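Local structure of fatty-acid-binding protein 1 (Arabidopsis thaliana, 4DOO) at residues A[166-170]-A[171-175]. The protein binds fatty acids, preferentially saturated ones, through a chalcone-isomerase-like domain, and may take part in alpha-linolenic acid metabolism in the chloroplast. Sequence-based numbering, arbitrary orientation.
Sequences GSVKS and HLLCR
S170 caps the helix that begins at H171, and its hydroxyl reaches forward to L173. S170 OG accepts a hydrogen bond from L173 N at 3.0 Å. The bond is nearly straight, with an angle of 168° at the hydrogen. This is an N-cap: a side chain serves an amide of the first turn that has no helical carbonyl before it. The chi1 of 169° sets OG trans to the serine's own N and turns it toward the helix start. With an alanine here the hydroxyl is gone, and the L173 amide would probably lose its capping acceptor, leaving the first helical turn less firmly held. The carbonyl of S170 opens the regular helical bonding. S170 O accepts from C174 N at 3.1 Å, the donor lying somewhat off the carbonyl plane. S170 therefore holds the first turn twice, by side chain and by backbone.

L173 CB lies against S170, 3.5 Å from S170 OG and 3.7 Å from S170 CB. At chi1 -176° the chain extends away from its own N, and one branch turns back to the strand. That branch, L173 CD2, meets V168 CG1 at 3.7 Å and lies 3.9 Å from V168 CB. The two side chains cross at about a right angle, in a purely apolar touch.

The segment is the turn from edge strand 163-169 into helix 171-182 of the chalcone-isomerase-like fold. The nearest bound lauric acid is about 9 Å from the L173 side chain. Backbone bonds from V168 to L156 and from S170 to H154 tie the strand end to strand 155-160 and the residue before it. L173 also rests on L156 of that strand and on V111 of helix 100-118. L126 of helix 124-131 touches both S170 and L172.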
loop_
_atom_site.group_PDB
_atom_site.type_symbol
_atom_site.label_atom_id
_atom_site.label_comp_id
_atom_site.label_asym_id
_atom_site.label_seq_id
_atom_site.Cartn_x
_atom_site.Cartn_y
_atom_site.Cartn_z
ATOM N N GLY A 166 15.726 -4.979 -2.242
ATOM C CA GLY A 166 15.528 -6.363 -1.856
ATOM C C GLY A 166 14.094 -6.826 -1.969
ATOM O O GLY A 166 13.192 -6.033 -2.236
ATOM N N SER A 167 13.885 -8.122 -1.763
ATOM C CA SER A 167 12.557 -8.702 -1.844
ATOM C C SER A 167 12.381 -9.773 -0.780
ATOM O O SER A 167 13.355 -10.299 -0.233
ATOM C CB SER A 167 12.330 -9.341 -3.217
ATOM O OG SER A 167 12.609 -8.440 -4.273
ATOM N N VAL A 168 11.122 -10.085 -0.498
ATOM C CA VAL A 168 10.758 -11.110 0.469
ATOM C C VAL A 168 9.546 -11.834 -0.103
ATOM O O VAL A 168 8.509 -11.218 -0.359
ATOM C CB VAL A 168 10.388 -10.499 1.848
ATOM C CG1 VAL A 168 9.914 -11.595 2.797
ATOM C CG2 VAL A 168 11.597 -9.783 2.448
ATOM N N LYS A 169 9.690 -13.134 -0.334
ATOM C CA LYS A 169 8.593 -13.925 -0.866
ATOM C C LYS A 169 7.768 -14.386 0.328
ATOM O O LYS A 169 8.205 -15.236 1.102
ATOM C CB LYS A 169 9.125 -15.134 -1.640
ATOM C CG LYS A 169 8.032 -15.958 -2.295
ATOM C CD LYS A 169 8.592 -17.168 -3.016
ATOM C CE LYS A 169 7.468 -17.968 -3.649
ATOM N NZ LYS A 169 6.666 -17.134 -4.591
ATOM N N SER A 170 6.582 -13.809 0.483
ATOM C CA SER A 170 5.710 -14.158 1.596
ATOM C C SER A 170 4.301 -13.636 1.370
ATOM O O SER A 170 4.073 -12.429 1.313
ATOM C CB SER A 170 6.271 -13.586 2.905
ATOM O OG SER A 170 5.333 -13.689 3.969
ATOM N N HIS A 171 3.358 -14.559 1.232
ATOM C CA HIS A 171 1.963 -14.198 1.029
ATOM C C HIS A 171 1.502 -13.421 2.262
ATOM O O HIS A 171 0.780 -12.429 2.158
ATOM C CB HIS A 171 1.127 -15.469 0.861
ATOM C CG HIS A 171 -0.286 -15.215 0.443
ATOM N ND1 HIS A 171 -1.178 -14.503 1.216
ATOM C CD2 HIS A 171 -0.967 -15.589 -0.666
ATOM C CE1 HIS A 171 -2.346 -14.448 0.601
ATOM N NE2 HIS A 171 -2.245 -15.100 -0.543
ATOM N N LEU A 172 1.942 -13.875 3.432
ATOM C CA LEU A 172 1.578 -13.234 4.691
ATOM C C LEU A 172 2.044 -11.779 4.767
ATOM O O LEU A 172 1.263 -10.885 5.108
ATOM C CB LEU A 172 2.162 -14.026 5.865
ATOM C CG LEU A 172 1.957 -13.425 7.255
ATOM C CD1 LEU A 172 0.472 -13.262 7.531
ATOM C CD2 LEU A 172 2.604 -14.331 8.296
ATOM N N LEU A 173 3.313 -11.545 4.459
ATOM C CA LEU A 173 3.858 -10.190 4.500
ATOM C C LEU A 173 3.146 -9.272 3.506
ATOM O O LEU A 173 2.795 -8.143 3.844
ATOM C CB LEU A 173 5.360 -10.206 4.201
ATOM C CG LEU A 173 6.074 -8.855 4.314
ATOM C CD1 LEU A 173 5.893 -8.284 5.715
ATOM C CD2 LEU A 173 7.553 -9.037 4.005
ATOM N N CYS A 174 2.932 -9.755 2.284
ATOM C CA CYS A 174 2.252 -8.945 1.276
ATOM C C CYS A 174 0.876 -8.527 1.766
ATOM O O CYS A 174 0.507 -7.356 1.695
ATOM C CB CYS A 174 2.106 -9.717 -0.036
ATOM S SG CYS A 174 3.626 -9.863 -0.977
ATOM N N ARG A 175 0.126 -9.499 2.273
ATOM C CA ARG A 175 -1.218 -9.264 2.783
ATOM C C ARG A 175 -1.213 -8.260 3.933
ATOM O O ARG A 175 -2.033 -7.339 3.973
ATOM C CB ARG A 175 -1.810 -10.585 3.271
ATOM C CG ARG A 175 -3.289 -10.554 3.543
ATOM C CD ARG A 175 -4.062 -10.370 2.253
ATOM N NE ARG A 175 -5.448 -10.792 2.405
ATOM C CZ ARG A 175 -6.303 -10.257 3.270
ATOM N NH1 ARG A 175 -5.927 -9.267 4.068
ATOM N NH2 ARG A 175 -7.535 -10.727 3.342
#